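Local coordinates for hypothetical protein (Anabaena variabilis, PDB 2OBN), which is of unknown function but joins a Rossmann-like domain to a P-loop domain, an architecture consistent with nucleotide binding, at residues K185-G190 with D227-E232; C152-T157 with Q253-V258; P113-P118 with Q128-V133; E95-L100 with N121-P126. The protein carries 2 engineered substitutions. All blocks are in the same frame, centred on the assembly; numbering follows the deposited sequence.

Contact 1. Residues K185-G190 with D227-E232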
loop_
_atom_site.group_PDB
_atom_site.type_symbol
_atom_site.label_atom_id
_atom_site.label_comp_id
_atom_site.label_asym_id
_atom_site.label_seq_id
_atom_site.Cartn_x
_atom_site.Cartn_y
_atom_site.Cartn_z
ATOM N N LYS B 185 -10.776 -21.328 -8.575
ATOM C CA LYS B 185 -11.224 -20.488 -7.476
ATOM C C LYS B 185 -10.999 -19.003 -7.763
ATOM O O LYS B 185 -9.922 -18.606 -8.214
ATOM C CB LYS B 185 -10.525 -20.811 -6.165
ATOM C CG LYS B 185 -11.431 -20.417 -4.990
ATOM C CD LYS B 185 -10.752 -20.255 -3.688
ATOM C CE LYS B 185 -11.785 -20.222 -2.543
ATOM N NZ LYS B 185 -13.046 -19.469 -2.803
ATOM N N PHE B 186 -12.029 -18.202 -7.486
ATOM C CA PHE B 186 -11.974 -16.751 -7.610
ATOM C C PHE B 186 -11.650 -16.194 -6.219
ATOM O O PHE B 186 -12.231 -16.641 -5.238
ATOM C CB PHE B 186 -13.312 -16.207 -8.117
ATOM C CG PHE B 186 -13.445 -14.711 -7.979
ATOM C CD1 PHE B 186 -12.864 -13.864 -8.901
ATOM C CD2 PHE B 186 -14.140 -14.156 -6.903
ATOM C CE1 PHE B 186 -12.958 -12.475 -8.753
ATOM C CE2 PHE B 186 -14.240 -12.787 -6.752
ATOM C CZ PHE B 186 -13.642 -11.942 -7.686
ATOM N N LEU B 187 -10.717 -15.235 -6.142
ATOM C CA LEU B 187 -10.302 -14.605 -4.870
ATOM C C LEU B 187 -10.575 -13.117 -4.890
ATOM O O LEU B 187 -10.073 -12.402 -5.745
ATOM C CB LEU B 187 -8.824 -14.858 -4.599
ATOM C CG LEU B 187 -8.469 -16.324 -4.374
ATOM C CD1 LEU B 187 -6.977 -16.464 -4.212
ATOM C CD2 LEU B 187 -9.194 -16.875 -3.171
ATOM N N ALA B 188 -11.388 -12.665 -3.943
ATOM C CA ALA B 188 -11.817 -11.276 -3.864
ATOM C C ALA B 188 -10.788 -10.431 -3.138
ATOM O O ALA B 188 -10.239 -10.861 -2.133
ATOM C CB ALA B 188 -13.169 -11.176 -3.150
ATOM N N THR B 189 -10.569 -9.221 -3.651
ATOM C CA THR B 189 -9.577 -8.293 -3.128
ATOM C C THR B 189 -10.126 -6.852 -2.877
ATOM O O THR B 189 -9.349 -5.926 -2.586
ATOM C CB THR B 189 -8.419 -8.206 -4.107
ATOM O OG1 THR B 189 -8.919 -7.741 -5.366
ATOM C CG2 THR B 189 -7.766 -9.568 -4.290
ATOM N N GLY B 190 -11.449 -6.675 -2.979
ATOM C CA GLY B 190 -12.101 -5.388 -2.735
ATOM C C GLY B 190 -13.411 -5.631 -2.007
ATOM O O GLY B 190 -13.865 -6.778 -1.913
ATOM N N ASP B 227 -6.402 -25.936 -9.319
ATOM C CA ASP B 227 -5.521 -25.921 -10.486
ATOM C C ASP B 227 -5.219 -24.463 -10.859
ATOM O O ASP B 227 -4.164 -24.155 -11.386
ATOM C CB ASP B 227 -6.210 -26.561 -11.699
ATOM C CG ASP B 227 -6.605 -27.985 -11.471
ATOM O OD1 ASP B 227 -5.840 -28.726 -10.801
ATOM O OD2 ASP B 227 -7.682 -28.378 -11.979
ATOM N N ILE B 228 -6.177 -23.584 -10.610
ATOM C CA ILE B 228 -6.031 -22.184 -10.962
ATOM C C ILE B 228 -6.716 -21.230 -9.982
ATOM O O ILE B 228 -7.855 -21.453 -9.561
ATOM C CB ILE B 228 -6.548 -21.922 -12.408
ATOM C CG1 ILE B 228 -6.298 -20.470 -12.835
ATOM C CG2 ILE B 228 -8.030 -22.308 -12.552
ATOM C CD1 ILE B 228 -6.569 -20.200 -14.342
ATOM N N LEU B 229 -5.985 -20.180 -9.612
ATOM C CA LEU B 229 -6.506 -19.102 -8.780
ATOM C C LEU B 229 -6.643 -17.863 -9.648
ATOM O O LEU B 229 -5.715 -17.517 -10.381
ATOM C CB LEU B 229 -5.595 -18.812 -7.581
ATOM C CG LEU B 229 -5.824 -19.636 -6.302
ATOM C CD1 LEU B 229 -5.821 -21.098 -6.540
ATOM C CD2 LEU B 229 -4.805 -19.279 -5.265
ATOM N N HIS B 230 -7.809 -17.220 -9.573
ATOM C CA HIS B 230 -8.088 -15.967 -10.278
ATOM C C HIS B 230 -8.153 -14.835 -9.251
ATOM O O HIS B 230 -9.170 -14.655 -8.581
ATOM C CB HIS B 230 -9.420 -16.048 -11.029
ATOM C CG HIS B 230 -9.522 -17.230 -11.938
ATOM N ND1 HIS B 230 -9.188 -17.176 -13.272
ATOM C CD2 HIS B 230 -9.884 -18.512 -11.690
ATOM C CE1 HIS B 230 -9.355 -18.373 -13.810
ATOM N NE2 HIS B 230 -9.778 -19.201 -12.872
ATOM N N ILE B 231 -7.063 -14.087 -9.118
ATOM C CA ILE B 231 -7.013 -12.989 -8.168
ATOM C C ILE B 231 -7.617 -11.698 -8.769
ATOM O O ILE B 231 -7.149 -11.192 -9.800
ATOM C CB ILE B 231 -5.574 -12.734 -7.653
ATOM C CG1 ILE B 231 -4.952 -13.999 -7.020
ATOM C CG2 ILE B 231 -5.572 -11.597 -6.607
ATOM C CD1 ILE B 231 -4.182 -14.907 -7.944
ATOM N N GLU B 232 -8.670 -11.191 -8.122
ATOM C CA GLU B 232 -9.318 -9.951 -8.530
ATOM C C GLU B 232 -8.306 -8.804 -8.508
ATOM O O GLU B 232 -7.621 -8.598 -7.513
ATOM C CB GLU B 232 -10.483 -9.610 -7.585
ATOM C CG GLU B 232 -11.141 -8.254 -7.873
ATOM C CD GLU B 232 -12.244 -7.877 -6.907
ATOM O OE1 GLU B 232 -12.391 -8.549 -5.871
ATOM O OE2 GLU B 232 -12.946 -6.870 -7.179
#
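Thr189 OG1 is held by two hydrogen bonds: it donates to Glu232 O, 2.7 Å away, from above the carbonyl plane, and pairs with Gln234 NE2. The donated bond forms because OG1 sits between the backbone N and carbonyl carbon (chi1 60°), which also leaves CG2 against Ile231 CG2. These bonds close the C-terminal end of parallel strands 185-187 and 228-231 in the P-loop domain sheet. Glu232, just past its strand, stands where, by inference from the fold, a Walker B acid might be expected; a phosphate ion about 5 Å from its side chain, probably from the crystallisation medium, is consistent with a phosphate-binding pocket here. The extended Glu232 chain (CG anti to the backbone N) reaches across to the loop that follows strand 185-187, and Glu232 OE1 accepts from Thr189 N at 2.9 Å in an almost straight bond (172°), met from above the carboxylate plane. That bond would probably restrain the buried acid and favour its charged form. Parallel pairing leads up to this end: Leu187 N gives to His230 O (2.9 Å) and Leu187 O receives Glu232 N (3.0 Å). Leu187 CD1 and Leu229 CD2 meet at 3.7 Å on one face of the sheet. On the face with His230, the Phe186 ring, packed on helix 166-179, reaches the acid's stem, bringing Phe186 CZ within 3.9 Å of Glu232 CB.

Contact 2. Residues C152-T157 with Q253-V258; sequences CRRVLT and QPTQLV
Strands 153-157 and 256-258 run parallel in the P-loop domain sheet, and the former is its first strand, which in this fold leads into the phosphate-binding loop. The tight part is the entry, where Arg154 is gripped at both backbone and side chain. Arg154 N donates to Thr255 OG1 at 2.8 Å, while Arg154 O takes Thr255 N at 2.7 Å on a lone pair and, weakly, Gln256 N. The side chain, bent at chi3 (-59°), curls so that the guanidinium takes hold of Gln253 O side-on, through NE at 3.0 Å and NH2 at 2.9 Å. This carbonyl, just beyond helix 245-252, lies close to the guanidinium plane, 13° out of it. Over one face rests the methyl of Thr255, its CG2 3.5 Å from Arg154 NH2. An alanine in place of Arg154 would remove both side-chain bonds to Gln253 O and would probably leave the turn from helix to strand less firmly tied. Deeper in, Val155 CG1 packs on Val258 CG2 at 3.9 Å, and Leu156 and Leu257 lie side by side. Looser is the partly exposed flank of Arg153. Its extended chain passes the Gln256 amide obliquely, with planes 29° apart, and its guanidinium makes a salt bridge to the C-terminal carboxylate of Asn349. Between the two regions Thr255 OG1, already accepting from Arg154 N, donates to Gln256 OE1 at 2.6 Å.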
loop_
_atom_site.group_PDB
_atom_site.type_symbol
_atom_site.label_atom_id
_atom_site.label_comp_id
_atom_site.label_asym_id
_atom_site.label_seq_id
_atom_site.Cartn_x
_atom_site.Cartn_y
_atom_site.Cartn_z
ATOM N N CYS B 152 -0.575 -24.464 -8.340
ATOM C CA CYS B 152 -1.609 -23.878 -9.168
ATOM C C CYS B 152 -1.139 -22.692 -9.992
ATOM O O CYS B 152 -0.133 -22.070 -9.695
ATOM C CB CYS B 152 -2.729 -23.372 -8.263
ATOM S SG CYS B 152 -2.228 -22.024 -7.163
ATOM N N ARG B 153 -1.875 -22.407 -11.053
ATOM C CA ARG B 153 -1.660 -21.170 -11.810
ATOM C C ARG B 153 -2.275 -20.051 -10.973
ATOM O O ARG B 153 -3.245 -20.276 -10.226
ATOM C CB ARG B 153 -2.302 -21.224 -13.192
ATOM C CG ARG B 153 -1.470 -21.968 -14.231
ATOM C CD ARG B 153 -2.163 -21.912 -15.580
ATOM N NE ARG B 153 -1.252 -22.167 -16.700
ATOM C CZ ARG B 153 -0.860 -23.367 -17.107
ATOM N NH1 ARG B 153 -1.264 -24.471 -16.488
ATOM N NH2 ARG B 153 -0.031 -23.462 -18.133
ATOM N N ARG B 154 -1.677 -18.869 -11.072
ATOM C CA ARG B 154 -2.122 -17.695 -10.344
ATOM C C ARG B 154 -2.199 -16.543 -11.343
ATOM O O ARG B 154 -1.180 -16.000 -11.775
ATOM C CB ARG B 154 -1.192 -17.405 -9.179
ATOM C CG ARG B 154 -1.106 -18.585 -8.203
ATOM C CD ARG B 154 -0.095 -18.403 -7.132
ATOM N NE ARG B 154 1.255 -18.205 -7.645
ATOM C CZ ARG B 154 2.073 -19.165 -8.069
ATOM N NH1 ARG B 154 1.705 -20.438 -8.053
ATOM N NH2 ARG B 154 3.290 -18.839 -8.513
ATOM N N VAL B 155 -3.435 -16.216 -11.714
ATOM C CA VAL B 155 -3.741 -15.221 -12.718
ATOM C C VAL B 155 -4.322 -13.975 -12.074
ATOM O O VAL B 155 -5.370 -14.032 -11.420
ATOM C CB VAL B 155 -4.781 -15.768 -13.736
ATOM C CG1 VAL B 155 -4.940 -14.809 -14.922
ATOM C CG2 VAL B 155 -4.377 -17.175 -14.223
ATOM N N LEU B 156 -3.613 -12.865 -12.258
ATOM C CA LEU B 156 -4.021 -11.574 -11.763
ATOM C C LEU B 156 -4.466 -10.678 -12.919
ATOM O O LEU B 156 -3.760 -10.544 -13.924
ATOM C CB LEU B 156 -2.844 -10.886 -11.061
ATOM C CG LEU B 156 -3.080 -9.448 -10.573
ATOM C CD1 LEU B 156 -4.195 -9.434 -9.517
ATOM C CD2 LEU B 156 -1.787 -8.847 -10.013
ATOM N N THR B 157 -5.640 -10.069 -12.769
ATOM C CA THR B 157 -6.089 -9.074 -13.713
ATOM C C THR B 157 -5.466 -7.769 -13.264
ATOM O O THR B 157 -5.416 -7.477 -12.067
ATOM C CB THR B 157 -7.630 -8.955 -13.800
ATOM O OG1 THR B 157 -8.207 -9.099 -12.500
ATOM C CG2 THR B 157 -8.184 -10.039 -14.705
ATOM N N GLN B 253 2.357 -13.588 -6.396
ATOM C CA GLN B 253 3.422 -14.184 -7.225
ATOM C C GLN B 253 2.782 -14.773 -8.487
ATOM O O GLN B 253 2.920 -15.956 -8.776
ATOM C CB GLN B 253 4.170 -15.256 -6.425
ATOM C CG GLN B 253 4.881 -14.720 -5.189
ATOM C CD GLN B 253 6.170 -13.961 -5.518
ATOM O OE1 GLN B 253 7.163 -14.563 -5.930
ATOM N NE2 GLN B 253 6.172 -12.656 -5.285
ATOM N N PRO B 254 2.097 -13.928 -9.268
ATOM C CA PRO B 254 1.303 -14.478 -10.370
ATOM C C PRO B 254 2.107 -15.224 -11.425
ATOM O O PRO B 254 3.269 -14.886 -11.685
ATOM C CB PRO B 254 0.643 -13.228 -10.990
ATOM C CG PRO B 254 1.480 -12.049 -10.544
ATOM C CD PRO B 254 2.093 -12.453 -9.237
ATOM N N THR B 255 1.477 -16.229 -12.030
ATOM C CA THR B 255 2.093 -16.991 -13.135
ATOM C C THR B 255 1.762 -16.321 -14.487
ATOM O O THR B 255 2.560 -16.369 -15.420
ATOM C CB THR B 255 1.670 -18.470 -13.099
ATOM O OG1 THR B 255 0.245 -18.560 -13.051
ATOM C CG2 THR B 255 2.235 -19.143 -11.868
ATOM N N GLN B 256 0.589 -15.705 -14.583
ATOM C CA GLN B 256 0.176 -14.960 -15.784
ATOM C C GLN B 256 -0.621 -13.715 -15.391
ATOM O O GLN B 256 -1.283 -13.686 -14.346
ATOM C CB GLN B 256 -0.722 -15.792 -16.719
ATOM C CG GLN B 256 -0.114 -17.051 -17.348
ATOM C CD GLN B 256 0.001 -18.221 -16.393
ATOM O OE1 GLN B 256 -0.750 -18.327 -15.421
ATOM N NE2 GLN B 256 0.957 -19.108 -16.659
ATOM N N LEU B 257 -0.543 -12.693 -16.239
ATOM C CA LEU B 257 -1.297 -11.465 -16.064
ATOM C C LEU B 257 -2.228 -11.311 -17.255
ATOM O O LEU B 257 -1.892 -11.733 -18.358
ATOM C CB LEU B 257 -0.366 -10.248 -16.021
ATOM C CG LEU B 257 0.675 -10.212 -14.889
ATOM C CD1 LEU B 257 1.650 -9.050 -15.075
ATOM C CD2 LEU B 257 0.026 -10.158 -13.511
ATOM N N VAL B 258 -3.404 -10.736 -17.015
ATOM C CA VAL B 258 -4.350 -10.387 -18.074
ATOM C C VAL B 258 -4.587 -8.888 -17.911
ATOM O O VAL B 258 -4.986 -8.419 -16.829
ATOM C CB VAL B 258 -5.676 -11.173 -17.964
ATOM C CG1 VAL B 258 -6.708 -10.656 -18.964
ATOM C CG2 VAL B 258 -5.427 -12.660 -18.171
#

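Contact 3. Residues P113-P118 with Q128-V133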
loop_
_atom_site.group_PDB
_atom_site.type_symbol
_atom_site.label_atom_id
_atom_site.label_comp_id
_atom_site.label_asym_id
_atom_site.label_seq_id
_atom_site.Cartn_x
_atom_site.Cartn_y
_atom_site.Cartn_z
ATOM N N PRO B 113 -15.911 2.945 9.373
ATOM C CA PRO B 113 -16.583 1.844 10.071
ATOM C C PRO B 113 -17.835 2.292 10.848
ATOM O O PRO B 113 -17.806 3.317 11.530
ATOM C CB PRO B 113 -15.510 1.333 11.026
ATOM C CG PRO B 113 -14.665 2.503 11.293
ATOM C CD PRO B 113 -14.679 3.353 10.060
ATOM N N LEU B 114 -18.911 1.516 10.734
ATOM C CA LEU B 114 -20.191 1.829 11.355
ATOM C C LEU B 114 -20.619 0.931 12.535
ATOM O O LEU B 114 -21.615 1.229 13.199
ATOM C CB LEU B 114 -21.272 1.777 10.278
ATOM C CG LEU B 114 -21.172 2.797 9.142
ATOM C CD1 LEU B 114 -22.288 2.554 8.125
ATOM C CD2 LEU B 114 -21.228 4.222 9.648
ATOM N N ALA B 115 -19.876 -0.144 12.791
ATOM C CA ALA B 115 -20.216 -1.111 13.845
ATOM C C ALA B 115 -20.095 -0.592 15.277
ATOM O O ALA B 115 -20.749 -1.120 16.167
ATOM C CB ALA B 115 -19.379 -2.377 13.693
ATOM N N ASN B 116 -19.257 0.418 15.499
ATOM C CA ASN B 116 -19.061 0.974 16.841
ATOM C C ASN B 116 -19.515 2.423 16.995
ATOM O O ASN B 116 -18.927 3.186 17.762
ATOM C CB ASN B 116 -17.599 0.804 17.265
ATOM C CG ASN B 116 -17.218 -0.652 17.426
ATOM O OD1 ASN B 116 -16.439 -1.194 16.639
ATOM N ND2 ASN B 116 -17.805 -1.309 18.421
ATOM N N ILE B 117 -20.560 2.799 16.267
ATOM C CA ILE B 117 -21.143 4.124 16.402
ATOM C C ILE B 117 -22.325 3.964 17.364
ATOM O O ILE B 117 -23.275 3.256 17.043
ATOM C CB ILE B 117 -21.560 4.704 15.042
ATOM C CG1 ILE B 117 -20.287 4.953 14.220
ATOM C CG2 ILE B 117 -22.411 5.990 15.236
ATOM C CD1 ILE B 117 -20.490 5.630 12.912
ATOM N N PRO B 118 -22.256 4.600 18.555
ATOM C CA PRO B 118 -23.315 4.461 19.567
ATOM C C PRO B 118 -24.730 4.678 19.058
ATOM O O PRO B 118 -25.639 3.956 19.453
ATOM C CB PRO B 118 -22.973 5.551 20.582
ATOM C CG PRO B 118 -21.528 5.756 20.454
ATOM C CD PRO B 118 -21.175 5.494 19.020
ATOM N N GLN B 128 -29.045 -9.199 15.310
ATOM C CA GLN B 128 -28.606 -8.447 14.135
ATOM C C GLN B 128 -27.170 -7.956 14.291
ATOM O O GLN B 128 -26.677 -7.756 15.401
ATOM C CB GLN B 128 -29.545 -7.277 13.841
ATOM C CG GLN B 128 -31.014 -7.676 13.739
ATOM C CD GLN B 128 -31.288 -8.765 12.714
ATOM O OE1 GLN B 128 -32.142 -9.619 12.941
ATOM N NE2 GLN B 128 -30.579 -8.738 11.586
ATOM N N LEU B 129 -26.524 -7.734 13.153
ATOM C CA LEU B 129 -25.122 -7.380 13.106
ATOM C C LEU B 129 -24.857 -6.221 12.119
ATOM O O LEU B 129 -25.656 -5.969 11.209
ATOM C CB LEU B 129 -24.368 -8.654 12.688
ATOM C CG LEU B 129 -22.864 -8.675 12.444
ATOM N N ILE B 130 -23.768 -5.492 12.360
ATOM C CA ILE B 130 -23.274 -4.461 11.434
ATOM C C ILE B 130 -21.890 -4.935 10.963
ATOM O O ILE B 130 -20.957 -5.063 11.779
ATOM C CB ILE B 130 -23.172 -3.052 12.067
ATOM C CG1 ILE B 130 -24.561 -2.570 12.514
ATOM C CG2 ILE B 130 -22.561 -2.051 11.050
ATOM C CD1 ILE B 130 -24.552 -1.223 13.244
ATOM N N TRP B 131 -21.773 -5.221 9.664
ATOM C CA TRP B 131 -20.516 -5.696 9.064
ATOM C C TRP B 131 -19.749 -4.603 8.271
ATOM O O TRP B 131 -20.199 -4.136 7.209
ATOM C CB TRP B 131 -20.789 -6.927 8.187
ATOM C CG TRP B 131 -19.577 -7.520 7.489
ATOM C CD1 TRP B 131 -18.301 -7.548 7.958
ATOM C CD2 TRP B 131 -19.564 -8.268 6.253
ATOM N NE1 TRP B 131 -17.480 -8.197 7.067
ATOM C CE2 TRP B 131 -18.230 -8.656 6.015
ATOM C CE3 TRP B 131 -20.546 -8.619 5.311
ATOM C CZ2 TRP B 131 -17.847 -9.389 4.879
ATOM C CZ3 TRP B 131 -20.161 -9.346 4.171
ATOM C CH2 TRP B 131 -18.826 -9.715 3.969
ATOM N N ASP B 132 -18.584 -4.231 8.809
ATOM C CA ASP B 132 -17.675 -3.282 8.186
ATOM C C ASP B 132 -16.710 -4.128 7.377
ATOM O O ASP B 132 -15.692 -4.627 7.885
ATOM C CB ASP B 132 -16.948 -2.435 9.240
ATOM C CG ASP B 132 -17.894 -1.530 10.013
ATOM O OD1 ASP B 132 -18.837 -0.982 9.396
ATOM O OD2 ASP B 132 -17.681 -1.328 11.226
ATOM N N VAL B 133 -17.078 -4.304 6.113
ATOM C CA VAL B 133 -16.348 -5.141 5.172
ATOM C C VAL B 133 -14.882 -4.758 5.050
ATOM O O VAL B 133 -14.032 -5.637 4.989
ATOM C CB VAL B 133 -17.015 -5.078 3.765
ATOM C CG1 VAL B 133 -16.212 -5.889 2.720
ATOM C CG2 VAL B 133 -18.468 -5.545 3.848
#
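Ile130 lays its CG2 branch over the peptide between Leu114 and Ala115, with Ile130 CG2 3.7 Å from Ala115 N. The same methyl meets both neighbouring side chains, at 4.1 Å from Leu114 CB and, equally, from Ala115 CB. The position follows from its torsion, since CG2 is anti to the backbone N, and it leaves CD1 near the Leu114 carbonyl. Two residues on, hence on the same face of the strand, Asp132 supplies the polar half of the contact. Its carboxylate, set beside the backbone N (chi1 -66°), spans two consecutive amides. Leu114 N donates to Asp132 OD1 at 2.8 Å, nearly straight at 172° but coming from above the carboxylate plane. Ala115 N reaches Asp132 OD2 at 2.9 Å on its syn lone pair. OD1 has a second partner in Asn108 ND2, from strand 105-108, so the acid is fixed from two elements. Apolar atoms close in as well, with Ala115 CB 3.2 Å and Pro113 CB 3.4 Å from Asp132 OD2. An alanine in place of Asp132 would leave both loop amides without this acceptor and would probably loosen the start of the turn. The amides belong to the entry of a type I beta turn, Leu114 to Ile117, which precedes helix 118-121. Strand 130-132 is the last in the strand order 3-2-1-4-5-6, the parallel arrangement of a Rossmann fold.

Contact 4. Residues E95-L100 with N121-P126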
loop_
_atom_site.group_PDB
_atom_site.type_symbol
_atom_site.label_atom_id
_atom_site.label_comp_id
_atom_site.label_asym_id
_atom_site.label_seq_id
_atom_site.Cartn_x
_atom_site.Cartn_y
_atom_site.Cartn_z
ATOM N N GLU B 95 -31.729 6.575 6.637
ATOM C CA GLU B 95 -31.945 5.276 5.994
ATOM C C GLU B 95 -31.337 4.135 6.801
ATOM O O GLU B 95 -31.952 3.077 6.958
ATOM C CB GLU B 95 -31.403 5.282 4.556
ATOM C CG GLU B 95 -32.120 6.246 3.568
ATOM C CD GLU B 95 -33.583 5.872 3.245
ATOM O OE1 GLU B 95 -34.405 5.716 4.172
ATOM O OE2 GLU B 95 -33.926 5.767 2.047
ATOM N N LEU B 96 -30.143 4.370 7.331
ATOM C CA LEU B 96 -29.452 3.378 8.146
ATOM C C LEU B 96 -30.238 3.104 9.422
ATOM O O LEU B 96 -30.530 1.949 9.749
ATOM C CB LEU B 96 -28.028 3.849 8.488
ATOM C CG LEU B 96 -27.107 4.165 7.298
ATOM C CD1 LEU B 96 -25.712 4.586 7.771
ATOM C CD2 LEU B 96 -27.007 3.007 6.315
ATOM N N LYS B 97 -30.598 4.168 10.130
ATOM C CA LYS B 97 -31.354 4.042 11.385
ATOM C C LYS B 97 -32.712 3.367 11.198
ATOM O O LYS B 97 -33.124 2.572 12.041
ATOM C CB LYS B 97 -31.533 5.409 12.045
ATOM C CG LYS B 97 -30.232 5.997 12.592
ATOM C CD LYS B 97 -30.487 7.296 13.319
ATOM C CE LYS B 97 -29.240 7.821 13.983
ATOM N NZ LYS B 97 -29.583 8.990 14.855
ATOM N N THR B 98 -33.391 3.682 10.098
ATOM C CA THR B 98 -34.689 3.085 9.772
ATOM C C THR B 98 -34.577 1.568 9.585
ATOM O O THR B 98 -35.450 0.813 10.026
ATOM C CB THR B 98 -35.288 3.715 8.494
ATOM O OG1 THR B 98 -35.385 5.133 8.664
ATOM C CG2 THR B 98 -36.667 3.137 8.188
ATOM N N ALA B 99 -33.510 1.131 8.921
ATOM C CA ALA B 99 -33.260 -0.287 8.743
ATOM C C ALA B 99 -33.018 -0.949 10.109
ATOM O O ALA B 99 -33.574 -2.015 10.398
ATOM C CB ALA B 99 -32.065 -0.506 7.820
ATOM N N LEU B 100 -32.218 -0.301 10.952
ATOM C CA LEU B 100 -31.895 -0.853 12.264
ATOM C C LEU B 100 -33.114 -0.992 13.164
ATOM O O LEU B 100 -33.292 -2.035 13.802
ATOM C CB LEU B 100 -30.784 -0.048 12.953
ATOM C CG LEU B 100 -29.407 -0.129 12.286
ATOM C CD1 LEU B 100 -28.399 0.679 13.061
ATOM C CD2 LEU B 100 -28.914 -1.566 12.156
ATOM N N ASN B 121 -25.442 1.388 17.214
ATOM C CA ASN B 121 -25.485 0.263 18.176
ATOM C C ASN B 121 -26.719 0.211 19.043
ATOM O O ASN B 121 -27.182 -0.876 19.375
ATOM C CB ASN B 121 -24.272 0.260 19.119
ATOM C CG ASN B 121 -23.081 -0.430 18.521
ATOM O OD1 ASN B 121 -23.225 -1.363 17.719
ATOM N ND2 ASN B 121 -21.887 0.001 18.917
ATOM N N ALA B 122 -27.225 1.379 19.435
ATOM C CA ALA B 122 -28.407 1.473 20.289
ATOM C C ALA B 122 -29.660 0.943 19.595
ATOM O O ALA B 122 -30.532 0.364 20.245
ATOM C CB ALA B 122 -28.618 2.911 20.728
ATOM N N LEU B 123 -29.725 1.123 18.277
ATOM C CA LEU B 123 -30.864 0.689 17.475
ATOM C C LEU B 123 -30.742 -0.745 16.960
ATOM O O LEU B 123 -31.717 -1.301 16.467
ATOM C CB LEU B 123 -31.034 1.628 16.283
ATOM C CG LEU B 123 -31.078 3.126 16.595
ATOM C CD1 LEU B 123 -31.327 3.902 15.309
ATOM C CD2 LEU B 123 -32.131 3.464 17.640
ATOM N N LEU B 124 -29.551 -1.333 17.073
ATOM C CA LEU B 124 -29.287 -2.696 16.609
ATOM C C LEU B 124 -29.969 -3.736 17.512
ATOM O O LEU B 124 -29.593 -3.919 18.674
ATOM C CB LEU B 124 -27.778 -2.943 16.573
ATOM C CG LEU B 124 -27.285 -4.237 15.929
ATOM C CD1 LEU B 124 -27.654 -4.285 14.445
ATOM C CD2 LEU B 124 -25.791 -4.339 16.110
ATOM N N GLN B 125 -30.960 -4.425 16.954
ATOM C CA GLN B 125 -31.745 -5.410 17.686
ATOM C C GLN B 125 -30.986 -6.717 17.888
ATOM O O GLN B 125 -30.126 -7.053 17.075
ATOM C CB GLN B 125 -33.048 -5.674 16.940
ATOM C CG GLN B 125 -33.928 -4.439 16.848
ATOM C CD GLN B 125 -35.279 -4.702 16.195
ATOM O OE1 GLN B 125 -35.773 -3.869 15.435
ATOM N NE2 GLN B 125 -35.872 -5.866 16.468
ATOM N N PRO B 126 -31.321 -7.475 18.959
ATOM C CA PRO B 126 -30.598 -8.729 19.232
ATOM C C PRO B 126 -30.636 -9.684 18.044
ATOM O O PRO B 126 -31.663 -9.797 17.362
ATOM C CB PRO B 126 -31.330 -9.325 20.441
ATOM C CG PRO B 126 -32.607 -8.568 20.565
ATOM C CD PRO B 126 -32.401 -7.235 19.935
HETATM O O HOH W 1 -31.500 -4.107 14.030
#
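Helix 92-101 links parallel strands 76-79 and 105-108 in a beta-alpha-beta crossover of the Rossmann-like domain, and the loop at 121-126 leans on one flank of it. Three leucines set the packing by their torsions. Leu100 has CG anti to its carbonyl carbon (chi1 -67°), and its chi2 puts CD1 anti to CA, leaving CD2 as the turned branch that meets Leu124 CD1 at 3.8 Å. Leu124 needs a different conformation to answer: its CB leaves the backbone directed away from the helix, but CG anti to the backbone N (chi1 -172°) and the turned chi2 carry CD1 back, and the two side chains cross obliquely. Leu123 starts toward the helix instead. Its CB meets Leu100 CB at 3.7 Å, and with chi1 at -51° its CD1 extends one helical turn back to the stem of Lys97, 3.6 Å from both Lys97 CB and Lys97 CG. The lysine is extended beyond CG, so its methylenes serve as the apolar surface here; Lys97 and Leu100 also rest on Leu120 of helix 118-121. Polar atoms connect through solvent. Leu100 O and Leu123 O approach to 3.2 Å, and being two acceptors they cannot bond to each other. The carbonyl near the helix end is met by a bridging water, which donates to Leu100 O at 2.7 Å and accepts from Gln125 N at 3.0 Å.

In the fold
Contacts 1 and 2 are buried and belong to one parallel sheet, where strands 228-231 and 153-159 are neighbours: Leu229 N and Ile231 N reach Arg153 O and Val155 O in probable hydrogen bonds. Contact 1 is nested within the loop closed by contact 2. Contacts 3 and 4 lie in the Rossmann-like domain, their segments alternating in sequence and their centres about 10 Å apart; contact 3 is partly buried, contact 4 is at the surface. Chemistry follows place: backbone pairing dominates the two sheet contacts, a carboxylate holds a loop in contact 3, and leucine packing with a water bridge serves contact 4. Contacts 2 and 4, in different domains, have centres about 42 Å apart.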